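Local coordinates for trwC protein (Escherichia coli, PDB 1QX0), which probably nicks and covalently holds one strand of plasmid DNA as a conjugative relaxase, this chain being its metal-binding, DNA-bound relaxase domain, at residues V6-D11 against K79-L84; S34-K39 against G48-K53; Q126-I131 against A179-E184; G141-G146 against A164-M169. All blocks are in the same frame, centred on the assembly; numbering follows the deposited sequence.

Overall arrangement
Contacts 1 and 4 lie in one antiparallel sheet, the core of the relaxase domain, and contact 2 reaches it through strand 34-37. Strand 81-89 pairs with strand 158-171, so contacts 1 and 4, with centres about 13 Å apart, are neighbours. Contact 2 borders contact 4, with centres about 10 Å apart. Contact 3 lies farther out and meets contact 1 through Asn182 and contact 4 through Leu180. Contacts 1 and 3 both touch the bound DNA and share DG17 of chain A. The zinc site includes His163 and His150. Side chains of Val165 (contact 4), Ser34 (contact 2) and Leu7 (contact 1) are about 9, 11 and 12 Å from the zinc ion.

Contact 1: V6-D11 against K79-L84; sequences VLTRQD and KERIGL. With nucleotides of chain A.
Strand 6-8 runs antiparallel to strand 81-84, with Leu7 N bonded to Gly83 O at 2.9 Å and Ile82 N to Leu7 O at 2.7 Å. CB of Leu7 packs on CG1 of Ile82 at 3.5 Å. Ile82 CD1 reaches on to the carbonyl oxygen of Thr8. Ile82 and Gly83 both face Leu7, which makes a classic beta bulge and shifts the register by one before Thr8 pairs with Arg81. Gly83, at the bulge, has a backbone that suits a residue without a side chain. Beyond the bulge, Arg9 NH1 meets Glu80 OE2 at 2.7 Å in a salt bridge. The oxygen lies in the guanidinium plane and is approached on its syn side, with the guanidinium and carboxylate planes 57° apart. Arg71 binds the other carboxylate oxygen. Arg81 serves the DNA. Its extended chain passes CG1 of Val6 and puts NE 2.6 Å from OP2 of DC16 of chain A. NH1 and NH2 then read the base of DG17 of chain A, at O6 and N7; the NH2 to N7 bond is 2.8 Å long and nearly straight (175°). The backbone N of Lys79 gives a hydrogen bond to OP1 of DC16 of chain A at 3.1 Å.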
# COMPACT_ATOMS: atom_id res chain seq x y z
N VAL B 6 6.92 0.92 -8.85
CA VAL B 6 6.52 1.09 -10.26
C VAL B 6 6.01 -0.24 -10.83
O VAL B 6 6.70 -1.26 -10.73
CB VAL B 6 7.68 1.59 -11.12
CG1 VAL B 6 7.24 1.75 -12.59
CG2 VAL B 6 8.20 2.93 -10.55
N LEU B 7 4.81 -0.23 -11.41
CA LEU B 7 4.23 -1.47 -11.97
C LEU B 7 4.37 -1.52 -13.50
O LEU B 7 4.08 -0.53 -14.19
CB LEU B 7 2.77 -1.61 -11.58
CG LEU B 7 2.23 -2.27 -10.30
CD1 LEU B 7 3.26 -2.81 -9.29
CD2 LEU B 7 1.21 -1.34 -9.63
N THR B 8 4.84 -2.66 -14.02
CA THR B 8 4.96 -2.86 -15.47
C THR B 8 4.09 -4.03 -15.92
O THR B 8 3.41 -4.65 -15.11
CB THR B 8 6.45 -3.03 -15.94
OG1 THR B 8 7.04 -4.18 -15.33
CG2 THR B 8 7.33 -1.84 -15.47
N ARG B 9 4.12 -4.30 -17.22
CA ARG B 9 3.35 -5.38 -17.84
C ARG B 9 3.47 -6.73 -17.15
O ARG B 9 2.47 -7.43 -16.99
CB ARG B 9 3.71 -5.52 -19.31
CG ARG B 9 2.70 -6.29 -20.11
CD ARG B 9 1.83 -5.42 -21.00
NE ARG B 9 0.43 -5.80 -20.86
CZ ARG B 9 -0.60 -5.05 -21.20
NH1 ARG B 9 -0.43 -3.84 -21.72
NH2 ARG B 9 -1.82 -5.52 -21.02
N GLN B 10 4.68 -7.11 -16.76
CA GLN B 10 4.89 -8.35 -16.01
C GLN B 10 4.18 -8.38 -14.64
O GLN B 10 3.94 -9.45 -14.11
CB GLN B 10 6.38 -8.64 -15.84
CG GLN B 10 7.15 -7.64 -14.97
CD GLN B 10 8.67 -7.91 -14.97
OE1 GLN B 10 9.11 -9.07 -14.96
NE2 GLN B 10 9.46 -6.84 -14.98
N ASP B 11 3.86 -7.22 -14.08
CA ASP B 11 3.17 -7.16 -12.78
C ASP B 11 1.64 -7.14 -12.92
O ASP B 11 0.93 -7.10 -11.92
CB ASP B 11 3.63 -5.95 -11.93
CG ASP B 11 5.16 -5.76 -11.90
OD1 ASP B 11 5.90 -6.75 -11.68
OD2 ASP B 11 5.72 -4.65 -12.05
N LYS B 79 10.03 -1.01 -20.88
CA LYS B 79 8.85 -1.61 -20.28
C LYS B 79 7.71 -0.62 -20.26
O LYS B 79 7.90 0.53 -19.85
CB LYS B 79 9.15 -2.06 -18.85
CG LYS B 79 10.11 -3.22 -18.78
CD LYS B 79 10.53 -3.50 -17.37
CE LYS B 79 11.70 -4.46 -17.35
NZ LYS B 79 11.18 -5.84 -17.23
N GLU B 80 6.54 -1.09 -20.70
CA GLU B 80 5.27 -0.39 -20.51
C GLU B 80 4.94 -0.27 -19.02
O GLU B 80 5.11 -1.22 -18.26
CB GLU B 80 4.15 -1.13 -21.24
CG GLU B 80 2.77 -0.49 -21.12
CD GLU B 80 1.61 -1.41 -21.56
OE1 GLU B 80 0.44 -1.11 -21.20
OE2 GLU B 80 1.86 -2.42 -22.26
N ARG B 81 4.46 0.89 -18.61
CA ARG B 81 4.17 1.10 -17.21
C ARG B 81 2.67 1.08 -16.95
O ARG B 81 1.94 1.84 -17.56
CB ARG B 81 4.85 2.39 -16.71
CG ARG B 81 6.30 2.18 -16.27
CD ARG B 81 7.06 3.49 -16.03
NE ARG B 81 8.49 3.31 -15.77
CZ ARG B 81 9.25 4.25 -15.21
NH1 ARG B 81 8.68 5.41 -14.87
NH2 ARG B 81 10.56 4.05 -14.98
N ILE B 82 2.22 0.22 -16.05
CA ILE B 82 0.78 0.04 -15.84
C ILE B 82 0.23 0.78 -14.60
O ILE B 82 -0.99 0.88 -14.42
CB ILE B 82 0.38 -1.45 -15.81
CG1 ILE B 82 0.92 -2.15 -14.56
CG2 ILE B 82 0.85 -2.17 -17.09
CD1 ILE B 82 0.30 -3.55 -14.29
N GLY B 83 1.11 1.31 -13.77
CA GLY B 83 0.68 2.07 -12.62
C GLY B 83 1.74 2.20 -11.54
O GLY B 83 2.91 1.95 -11.78
N LEU B 84 1.29 2.60 -10.36
CA LEU B 84 2.18 2.87 -9.25
C LEU B 84 1.53 2.36 -7.98
O LEU B 84 0.49 2.86 -7.55
CB LEU B 84 2.47 4.37 -9.15
CG LEU B 84 3.52 4.82 -8.13
CD1 LEU B 84 4.88 4.12 -8.39
CD2 LEU B 84 3.71 6.32 -8.20
P DC A 16 11.04 1.57 -18.02
OP1 DC A 16 11.53 0.30 -18.55
OP2 DC A 16 10.07 1.61 -16.91
O5' DC A 16 12.31 2.46 -17.63
C5' DC A 16 13.35 2.53 -18.64
C4' DC A 16 14.26 3.74 -18.51
O4' DC A 16 13.57 4.98 -18.86
C3' DC A 16 14.76 3.93 -17.09
O3' DC A 16 16.12 3.54 -17.04
C2' DC A 16 14.59 5.43 -16.81
C1' DC A 16 14.22 6.02 -18.17
N1 DC A 16 13.32 7.21 -18.10
C2 DC A 16 13.63 8.34 -18.87
O2 DC A 16 14.62 8.32 -19.63
N3 DC A 16 12.82 9.43 -18.80
C4 DC A 16 11.75 9.44 -18.01
N4 DC A 16 11.02 10.57 -18.01
C5 DC A 16 11.41 8.31 -17.19
C6 DC A 16 12.21 7.23 -17.27
P DG A 15 5.53 5.83 -19.45
OP1 DG A 15 4.49 4.94 -18.87
OP2 DG A 15 5.80 7.12 -18.77
O5' DG A 15 6.94 5.07 -19.55
C5' DG A 15 7.13 3.90 -20.35
C4' DG A 15 8.61 3.52 -20.40
O4' DG A 15 9.41 4.56 -21.03
C3' DG A 15 9.30 3.27 -19.06
O3' DG A 15 10.38 2.37 -19.25
C2' DG A 15 9.86 4.64 -18.69
C1' DG A 15 10.30 5.12 -20.07
N9 DG A 15 10.18 6.54 -20.28
C8 DG A 15 9.21 7.38 -19.81
N7 DG A 15 9.37 8.61 -20.19
C5 DG A 15 10.52 8.57 -20.94
C6 DG A 15 11.20 9.60 -21.61
O6 DG A 15 10.90 10.79 -21.67
N1 DG A 15 12.34 9.15 -22.27
C2 DG A 15 12.77 7.84 -22.26
N2 DG A 15 13.89 7.60 -22.96
N3 DG A 15 12.15 6.86 -21.63
C4 DG A 15 11.04 7.30 -21.00
P DG A 17 16.70 2.92 -15.70
OP1 DG A 17 18.05 2.40 -15.99
OP2 DG A 17 15.67 2.00 -15.15
O5' DG A 17 16.82 4.13 -14.66
C5' DG A 17 17.87 5.12 -14.75
C4' DG A 17 17.66 6.19 -13.69
O4' DG A 17 16.43 6.96 -13.88
C3' DG A 17 17.54 5.66 -12.26
O3' DG A 17 18.19 6.58 -11.39
C2' DG A 17 16.03 5.61 -12.03
C1' DG A 17 15.57 6.87 -12.74
N9 DG A 17 14.16 6.81 -13.15
C8 DG A 17 13.44 5.69 -13.53
N7 DG A 17 12.20 5.96 -13.85
C5 DG A 17 12.06 7.34 -13.67
C6 DG A 17 10.94 8.21 -13.84
O6 DG A 17 9.77 7.92 -14.20
N1 DG A 17 11.26 9.55 -13.54
C2 DG A 17 12.50 9.97 -13.12
N2 DG A 17 12.67 11.28 -12.85
N3 DG A 17 13.55 9.15 -12.94
C4 DG A 17 13.26 7.86 -13.23

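Contact 2: S34-K39 against G48-K53; sequences SEWQGK and GEVDSK
Ser34 lays its CB against CB of Val50, 3.9 Å away, at the start of strand 34-37. Its carbonyl oxygen receives a CA-H contact from Glu49 CA that is almost straight (173°). CB of Glu35 points away from 48-53, yet its CB and CG still brush Gly48 O. CA of Glu35 lies 3.3 Å from Gly48 O in a second CA-H...O contact, and its carbonyl carbon rests on CG2 of Val50. Trp36 carries most of the contact. Its N gives a 2.8 Å hydrogen bond to Gly48 O. With CG anti to the carbonyl carbon (chi1 -71°), the indole swings over Val50. Val50 CG2 sits over the ring centre, and Val50 CA makes a CH-pi contact with the five-membered ring, 3.9 Å from its centroid. CG1 of Val50 touches CZ2 at 3.7 Å. Strand 34-37 also pairs with strand 145-152, so this segment joins the central sheet to the loop leading into helix 52-59. Asp51 caps that helix through Arg54 N. A water in the indole plane accepts from Trp36 NE1 at 2.8 Å and donates to Glu49 O. The indole N-H and the Glu49 carbonyl are thus satisfied through water, while Val50 holds the ring by apolar contact.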
# COMPACT_ATOMS: atom_id res chain seq x y z
N SER B 34 -12.25 -3.05 -1.23
CA SER B 34 -11.88 -2.38 -2.47
C SER B 34 -12.60 -1.06 -2.55
O SER B 34 -13.80 -0.99 -2.24
CB SER B 34 -12.29 -3.19 -3.69
OG SER B 34 -11.28 -4.11 -4.00
N GLU B 35 -11.89 -0.03 -2.98
CA GLU B 35 -12.47 1.28 -3.15
C GLU B 35 -11.72 2.14 -4.15
O GLU B 35 -10.49 2.15 -4.17
CB GLU B 35 -12.58 2.01 -1.81
CG GLU B 35 -13.70 3.04 -1.78
CD GLU B 35 -13.85 3.69 -0.41
OE1 GLU B 35 -13.29 4.80 -0.22
OE2 GLU B 35 -14.52 3.08 0.46
N TRP B 36 -12.48 2.83 -5.01
CA TRP B 36 -11.93 3.81 -5.94
C TRP B 36 -11.55 5.09 -5.15
O TRP B 36 -12.22 5.44 -4.19
CB TRP B 36 -12.95 4.18 -7.03
CG TRP B 36 -13.25 3.11 -8.07
CD1 TRP B 36 -14.46 2.51 -8.31
CD2 TRP B 36 -12.33 2.53 -9.01
NE1 TRP B 36 -14.35 1.60 -9.33
CE2 TRP B 36 -13.05 1.59 -9.78
CE3 TRP B 36 -10.96 2.71 -9.29
CZ2 TRP B 36 -12.46 0.84 -10.80
CZ3 TRP B 36 -10.38 1.97 -10.30
CH2 TRP B 36 -11.13 1.04 -11.04
N GLN B 37 -10.48 5.75 -5.56
CA GLN B 37 -10.22 7.13 -5.13
C GLN B 37 -9.63 7.96 -6.26
O GLN B 37 -8.90 7.45 -7.12
CB GLN B 37 -9.33 7.22 -3.88
CG GLN B 37 -9.18 8.67 -3.30
CD GLN B 37 -8.45 8.73 -1.97
OE1 GLN B 37 -8.48 7.75 -1.18
NE2 GLN B 37 -7.82 9.87 -1.68
N GLY B 38 -9.97 9.25 -6.24
CA GLY B 38 -9.32 10.23 -7.09
C GLY B 38 -10.24 11.03 -7.98
O GLY B 38 -11.24 10.54 -8.48
N LYS B 39 -9.87 12.28 -8.18
CA LYS B 39 -10.59 13.16 -9.08
C LYS B 39 -10.63 12.52 -10.46
O LYS B 39 -11.66 12.57 -11.11
CB LYS B 39 -9.92 14.54 -9.11
CG LYS B 39 -9.70 15.12 -7.71
CD LYS B 39 -9.84 16.65 -7.69
CE LYS B 39 -9.83 17.17 -6.27
NZ LYS B 39 -8.76 18.19 -6.12
N GLY B 48 -16.87 4.02 -5.35
CA GLY B 48 -17.10 2.92 -4.44
C GLY B 48 -16.24 1.71 -4.77
O GLY B 48 -15.06 1.85 -5.13
N GLU B 49 -16.84 0.53 -4.64
CA GLU B 49 -16.15 -0.74 -4.87
C GLU B 49 -15.50 -0.80 -6.26
O GLU B 49 -16.09 -0.37 -7.25
CB GLU B 49 -17.14 -1.89 -4.68
CG GLU B 49 -16.54 -3.28 -4.73
CD GLU B 49 -17.62 -4.33 -4.55
OE1 GLU B 49 -17.89 -4.70 -3.39
OE2 GLU B 49 -18.24 -4.74 -5.58
N VAL B 50 -14.27 -1.31 -6.29
CA VAL B 50 -13.49 -1.39 -7.51
C VAL B 50 -14.02 -2.54 -8.34
O VAL B 50 -14.17 -3.65 -7.84
CB VAL B 50 -11.97 -1.56 -7.22
CG1 VAL B 50 -11.17 -1.79 -8.50
CG2 VAL B 50 -11.46 -0.34 -6.48
N ASP B 51 -14.34 -2.27 -9.59
CA ASP B 51 -14.77 -3.35 -10.45
C ASP B 51 -13.55 -4.01 -11.10
O ASP B 51 -12.80 -3.38 -11.84
CB ASP B 51 -15.78 -2.87 -11.48
CG ASP B 51 -15.94 -3.85 -12.59
OD1 ASP B 51 -16.72 -4.84 -12.42
OD2 ASP B 51 -15.29 -3.75 -13.65
N SER B 52 -13.36 -5.28 -10.78
CA SER B 52 -12.21 -6.07 -11.23
C SER B 52 -12.01 -6.04 -12.74
O SER B 52 -10.87 -5.96 -13.20
CB SER B 52 -12.34 -7.52 -10.74
OG SER B 52 -13.10 -8.30 -11.64
N LYS B 53 -13.12 -6.12 -13.48
CA LYS B 53 -13.11 -6.04 -14.93
C LYS B 53 -12.52 -4.72 -15.41
O LYS B 53 -11.61 -4.71 -16.23
CB LYS B 53 -14.53 -6.25 -15.49
CG LYS B 53 -14.69 -5.87 -16.97
CD LYS B 53 -15.71 -6.76 -17.70
CE LYS B 53 -15.25 -7.11 -19.11
NZ LYS B 53 -15.06 -5.92 -20.01
O HOH W 1 -16.59 0.23 -10.34

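Contact 3: Q126-I131 against A179-E184; sequences QARQKI and ALKNDE. With nucleotides of chain A.
Lys181 sets its CG anti to the backbone N (chi1 -158°) and its chain then bends, while Gln126 carries its CG anti to the carbonyl carbon (chi1 -58°), and the two chains lie side by side, pointing the same way. CD of Lys181 comes 3.8 Å from OE1 of Gln126. CB of Lys181 also packs on the Gln126 carbonyl. That carbonyl receives Lys181 N at 2.8 Å, in a single antiparallel bridge. Leu180 CD1 covers the same oxygen at 3.4 Å. CG of Glu184 presses on Gln126 OE1. The amide nitrogen of Gln126 is held by Thr139 of strand 134-139. The contact therefore joins the two-stranded sheet of 126-131 and 134-139 to the turn before helix 183-186. Both segments bind DNA. Asp183 pairs with the base of DG17 of chain A: its OD1 takes N1, and its OD2 takes N2 at 2.6 Å. Lys181 NZ approaches the same OD2 from above the carboxylate plane, at 3.0 Å, as a salt bridge. Arg128 lays one guanidinium face under the methyl C7 of DT14 of chain A, and its NH2 gives a hydrogen bond to O6 of another guanine of the bound DNA. The backbone N atoms of Lys130 and Ala179 give hydrogen bonds to phosphate oxygens of DG13 and DT14 of chain A, respectively. Lys181 probably helps to position the Asp183 carboxylate and to offset its charge, while Asp183 reads the guanine edge through two N-H groups.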
# COMPACT_ATOMS: atom_id res chain seq x y z
N GLN B 126 1.34 14.64 -12.13
CA GLN B 126 1.84 15.47 -13.24
C GLN B 126 1.79 14.74 -14.59
O GLN B 126 1.75 13.51 -14.66
CB GLN B 126 3.27 15.88 -12.97
CG GLN B 126 3.49 16.64 -11.67
CD GLN B 126 4.76 17.45 -11.69
OE1 GLN B 126 5.86 16.89 -11.79
NE2 GLN B 126 4.63 18.80 -11.59
N ALA B 127 1.77 15.51 -15.68
CA ALA B 127 1.94 14.97 -17.02
C ALA B 127 2.79 15.95 -17.82
O ALA B 127 2.96 17.09 -17.41
CB ALA B 127 0.58 14.77 -17.71
N ARG B 128 3.34 15.49 -18.93
CA ARG B 128 4.00 16.37 -19.86
C ARG B 128 3.04 16.75 -21.00
O ARG B 128 2.05 16.07 -21.26
CB ARG B 128 5.22 15.71 -20.46
CG ARG B 128 6.36 15.50 -19.54
CD ARG B 128 6.65 14.06 -19.44
NE ARG B 128 8.00 13.78 -19.82
CZ ARG B 128 8.49 12.57 -19.97
NH1 ARG B 128 7.72 11.50 -19.82
NH2 ARG B 128 9.76 12.43 -20.29
N GLN B 129 3.38 17.85 -21.65
CA GLN B 129 2.76 18.30 -22.89
C GLN B 129 3.89 18.95 -23.67
O GLN B 129 4.56 19.85 -23.14
CB GLN B 129 1.64 19.31 -22.62
CG GLN B 129 1.03 19.90 -23.88
CD GLN B 129 -0.38 20.45 -23.68
OE1 GLN B 129 -0.87 21.19 -24.54
NE2 GLN B 129 -1.03 20.09 -22.58
N LYS B 130 4.12 18.48 -24.89
CA LYS B 130 5.06 19.14 -25.81
C LYS B 130 4.31 20.02 -26.81
O LYS B 130 3.34 19.58 -27.43
CB LYS B 130 5.93 18.12 -26.56
CG LYS B 130 7.12 18.76 -27.33
CD LYS B 130 7.77 17.78 -28.32
CE LYS B 130 7.74 16.34 -27.82
NZ LYS B 130 8.94 15.55 -28.24
N ILE B 131 4.74 21.27 -26.94
CA ILE B 131 4.20 22.19 -27.95
C ILE B 131 5.37 22.76 -28.74
O ILE B 131 6.26 23.41 -28.17
CB ILE B 131 3.39 23.34 -27.32
CG1 ILE B 131 2.07 22.83 -26.75
CG2 ILE B 131 3.14 24.46 -28.35
CD1 ILE B 131 1.56 23.65 -25.58
N ALA B 179 -0.09 9.36 -19.76
CA ALA B 179 0.69 8.68 -18.74
C ALA B 179 1.09 9.66 -17.66
O ALA B 179 1.35 10.85 -17.93
CB ALA B 179 1.93 8.02 -19.34
N LEU B 180 1.15 9.16 -16.43
CA LEU B 180 1.57 9.94 -15.28
C LEU B 180 3.09 10.15 -15.31
O LEU B 180 3.88 9.19 -15.52
CB LEU B 180 1.17 9.22 -13.99
CG LEU B 180 1.45 9.87 -12.65
CD1 LEU B 180 0.66 11.15 -12.54
CD2 LEU B 180 1.04 8.89 -11.56
N LYS B 181 3.48 11.40 -15.14
CA LYS B 181 4.85 11.72 -14.75
C LYS B 181 4.84 11.54 -13.24
O LYS B 181 4.17 12.29 -12.51
CB LYS B 181 5.19 13.16 -15.15
CG LYS B 181 6.71 13.43 -15.28
CD LYS B 181 7.08 14.77 -14.71
CE LYS B 181 8.58 15.11 -14.86
NZ LYS B 181 9.43 14.01 -15.38
N ASN B 182 5.54 10.51 -12.78
CA ASN B 182 5.42 10.05 -11.41
C ASN B 182 6.49 10.62 -10.45
O ASN B 182 6.49 10.28 -9.24
CB ASN B 182 5.34 8.51 -11.36
CG ASN B 182 6.69 7.83 -11.53
OD1 ASN B 182 7.73 8.42 -11.28
ND2 ASN B 182 6.67 6.55 -11.96
N ASP B 183 7.38 11.46 -10.98
CA ASP B 183 8.54 11.95 -10.24
C ASP B 183 8.16 12.45 -8.84
O ASP B 183 8.67 11.95 -7.80
CB ASP B 183 9.27 13.06 -11.01
CG ASP B 183 9.83 12.60 -12.38
OD1 ASP B 183 9.28 11.65 -13.03
OD2 ASP B 183 10.82 13.14 -12.88
N GLU B 184 7.24 13.41 -8.79
CA GLU B 184 6.92 14.08 -7.54
C GLU B 184 6.27 13.18 -6.51
O GLU B 184 6.43 13.39 -5.32
CB GLU B 184 6.04 15.32 -7.77
CG GLU B 184 6.71 16.38 -8.62
CD GLU B 184 7.55 17.29 -7.77
OE1 GLU B 184 8.79 17.30 -7.97
OE2 GLU B 184 6.95 17.95 -6.87
P DG A 13 1.84 15.29 -26.34
OP1 DG A 13 0.56 14.95 -25.66
OP2 DG A 13 2.74 16.31 -25.70
O5' DG A 13 2.68 13.98 -26.71
C5' DG A 13 1.92 12.84 -27.13
C4' DG A 13 2.26 11.57 -26.35
O4' DG A 13 3.48 11.00 -26.86
C3' DG A 13 2.49 11.72 -24.83
O3' DG A 13 2.01 10.49 -24.21
C2' DG A 13 4.00 11.93 -24.71
C1' DG A 13 4.53 11.12 -25.89
N9 DG A 13 5.69 11.67 -26.59
C8 DG A 13 5.90 12.98 -26.96
N7 DG A 13 7.03 13.18 -27.60
C5 DG A 13 7.59 11.93 -27.69
C6 DG A 13 8.82 11.55 -28.28
O6 DG A 13 9.65 12.28 -28.85
N1 DG A 13 9.05 10.17 -28.15
C2 DG A 13 8.18 9.31 -27.52
N2 DG A 13 8.56 8.02 -27.49
N3 DG A 13 7.03 9.66 -26.95
C4 DG A 13 6.79 10.99 -27.08
P DG A 17 16.70 2.92 -15.70
OP1 DG A 17 18.05 2.40 -15.99
OP2 DG A 17 15.67 2.00 -15.15
O5' DG A 17 16.82 4.13 -14.66
C5' DG A 17 17.87 5.12 -14.75
C4' DG A 17 17.66 6.19 -13.69
O4' DG A 17 16.43 6.96 -13.88
C3' DG A 17 17.54 5.66 -12.26
O3' DG A 17 18.19 6.58 -11.39
C2' DG A 17 16.03 5.61 -12.03
C1' DG A 17 15.57 6.87 -12.74
N9 DG A 17 14.16 6.81 -13.15
C8 DG A 17 13.44 5.69 -13.53
N7 DG A 17 12.20 5.96 -13.85
C5 DG A 17 12.06 7.34 -13.67
C6 DG A 17 10.94 8.21 -13.84
O6 DG A 17 9.77 7.92 -14.20
N1 DG A 17 11.26 9.55 -13.54
C2 DG A 17 12.50 9.97 -13.12
N2 DG A 17 12.67 11.28 -12.85
N3 DG A 17 13.55 9.15 -12.94
C4 DG A 17 13.26 7.86 -13.23
P DT A 14 2.21 10.07 -22.69
OP1 DT A 14 1.05 9.22 -22.32
OP2 DT A 14 2.45 11.26 -21.85
O5' DT A 14 3.56 9.20 -22.74
C5' DT A 14 3.42 7.83 -23.07
C4' DT A 14 4.74 7.10 -23.05
O4' DT A 14 5.65 7.70 -24.01
C3' DT A 14 5.49 7.14 -21.73
O3' DT A 14 5.09 6.06 -20.97
C2' DT A 14 6.95 6.96 -22.14
C1' DT A 14 6.99 7.47 -23.57
N1 DT A 14 7.78 8.73 -23.80
C2 DT A 14 9.08 8.62 -24.28
O2 DT A 14 9.66 7.57 -24.51
N3 DT A 14 9.71 9.80 -24.50
C4 DT A 14 9.19 11.05 -24.29
O4 DT A 14 9.88 12.01 -24.52
C5 DT A 14 7.85 11.14 -23.78
C7 DT A 14 7.24 12.49 -23.52
C6 DT A 14 7.20 9.98 -23.56
O HOH W 2 6.23 14.47 -11.42
O HOH W 3 2.34 12.51 -19.61

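Contact 4: G141-G146 against A164-M169; sequences GNLVIG and AVILNM
Ile145 pairs with Ile166, and Gly146 with Val165, in the antiparallel hairpin of strands 145-152 and 158-171, part of the central sheet of the relaxase domain. Three backbone hydrogen bonds tie the segments. Gly146 N gives to Val165 O at 2.9 Å, and Val165 N returns to Gly146 O at 2.8 Å. Leu167 N reaches Val144 O at 2.8 Å. CA-H...O contacts fill in between them: Ile166 CA lies near Val144 O, and Ile145 CA near Val165 O. Apolar packing falls into two groups. In the first, Ile145 and Ile166 lie side by side, their CG1 atoms 4.0 Å apart. Leu143 CD2 meets Ile166 CG2 at 3.8 Å, and Ile145 CG2 touches the Ala164 methyl. Leu118 of helix 104-122 covers Ile145 and Ala164. In the second, Val144 has CG1 anti to the backbone N (chi1 -176°). This directs CG1 at Leu167 CD1, and CG2 at CG and SE of Met169, a selenomethionine. Phe55, Leu58 and Leu59 of helix 52-59 pack on Leu167. Past the hairpin pairs, the chain bends in an inverse gamma turn centred on Asn168, whose side chain bonds to Arg81 O, Leu180 N and a DNA phosphate. A water bridges the two segments here: it accepts from Val144 N and lies 2.8 Å from Leu167 O and 2.7 Å from Met169 O.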
# COMPACT_ATOMS: atom_id res chain seq x y z
N GLY B 141 -3.12 17.49 -10.90
CA GLY B 141 -3.91 17.35 -9.69
C GLY B 141 -4.96 16.25 -9.71
O GLY B 141 -5.91 16.29 -8.93
N ASN B 142 -4.83 15.27 -10.59
CA ASN B 142 -5.82 14.15 -10.62
C ASN B 142 -5.24 12.78 -10.86
O ASN B 142 -4.45 12.59 -11.77
CB ASN B 142 -6.99 14.43 -11.60
CG ASN B 142 -6.55 14.54 -13.05
OD1 ASN B 142 -6.68 13.58 -13.82
ND2 ASN B 142 -6.09 15.73 -13.44
N LEU B 143 -5.66 11.81 -10.04
CA LEU B 143 -5.18 10.43 -10.16
C LEU B 143 -6.34 9.46 -10.26
O LEU B 143 -7.43 9.79 -9.82
CB LEU B 143 -4.27 10.04 -8.98
CG LEU B 143 -2.88 10.67 -8.83
CD1 LEU B 143 -2.21 10.16 -7.49
CD2 LEU B 143 -2.00 10.38 -10.05
N VAL B 144 -6.13 8.30 -10.85
CA VAL B 144 -7.13 7.22 -10.77
C VAL B 144 -6.51 6.14 -9.86
O VAL B 144 -5.45 5.60 -10.17
CB VAL B 144 -7.54 6.67 -12.18
CG1 VAL B 144 -8.66 5.60 -12.09
CG2 VAL B 144 -7.99 7.83 -13.10
N ILE B 145 -7.17 5.87 -8.72
CA ILE B 145 -6.62 4.93 -7.72
C ILE B 145 -7.57 3.83 -7.33
O ILE B 145 -8.69 4.10 -6.91
CB ILE B 145 -6.15 5.64 -6.41
CG1 ILE B 145 -5.39 6.94 -6.73
CG2 ILE B 145 -5.27 4.72 -5.61
CD1 ILE B 145 -5.30 7.90 -5.53
N GLY B 146 -7.12 2.59 -7.48
CA GLY B 146 -7.83 1.45 -6.90
C GLY B 146 -7.11 1.04 -5.63
O GLY B 146 -5.94 0.70 -5.66
N ALA B 164 -2.48 0.90 -2.60
CA ALA B 164 -3.10 1.97 -3.37
C ALA B 164 -2.47 1.87 -4.74
O ALA B 164 -1.33 2.29 -4.94
CB ALA B 164 -2.84 3.34 -2.72
N VAL B 165 -3.20 1.28 -5.68
CA VAL B 165 -2.72 1.14 -7.03
C VAL B 165 -3.12 2.39 -7.85
O VAL B 165 -4.29 2.55 -8.20
CB VAL B 165 -3.26 -0.18 -7.68
CG1 VAL B 165 -2.79 -0.31 -9.12
CG2 VAL B 165 -2.79 -1.40 -6.88
N ILE B 166 -2.14 3.25 -8.12
CA ILE B 166 -2.33 4.43 -8.96
C ILE B 166 -2.20 4.06 -10.42
O ILE B 166 -1.15 3.61 -10.87
CB ILE B 166 -1.31 5.54 -8.61
CG1 ILE B 166 -1.51 6.06 -7.17
CG2 ILE B 166 -1.47 6.69 -9.56
CD1 ILE B 166 -0.28 6.84 -6.66
N LEU B 167 -3.26 4.23 -11.19
CA LEU B 167 -3.14 3.88 -12.60
C LEU B 167 -2.23 4.88 -13.34
O LEU B 167 -2.08 6.03 -12.94
CB LEU B 167 -4.52 3.64 -13.23
CG LEU B 167 -4.98 2.35 -12.51
CD1 LEU B 167 -6.14 2.53 -11.53
CD2 LEU B 167 -5.23 1.19 -13.46
N ASN B 168 -1.57 4.39 -14.38
CA ASN B 168 -0.63 5.21 -15.10
C ASN B 168 -1.41 6.11 -16.09
O ASN B 168 -1.35 5.95 -17.32
CB ASN B 168 0.44 4.34 -15.78
CG ASN B 168 1.48 5.18 -16.48
OD1 ASN B 168 1.76 6.30 -16.06
ND2 ASN B 168 2.04 4.66 -17.58
N MSE B 169 -2.17 7.05 -15.53
CA MSE B 169 -3.06 7.89 -16.33
C MSE B 169 -3.44 9.11 -15.55
O MSE B 169 -3.68 9.05 -14.33
CB MSE B 169 -4.32 7.16 -16.74
CG MSE B 169 -5.26 6.83 -15.60
SE MSE B 169 -6.70 5.65 -16.07
CE MSE B 169 -5.64 4.49 -17.11
O HOH W 4 -3.93 7.86 -11.97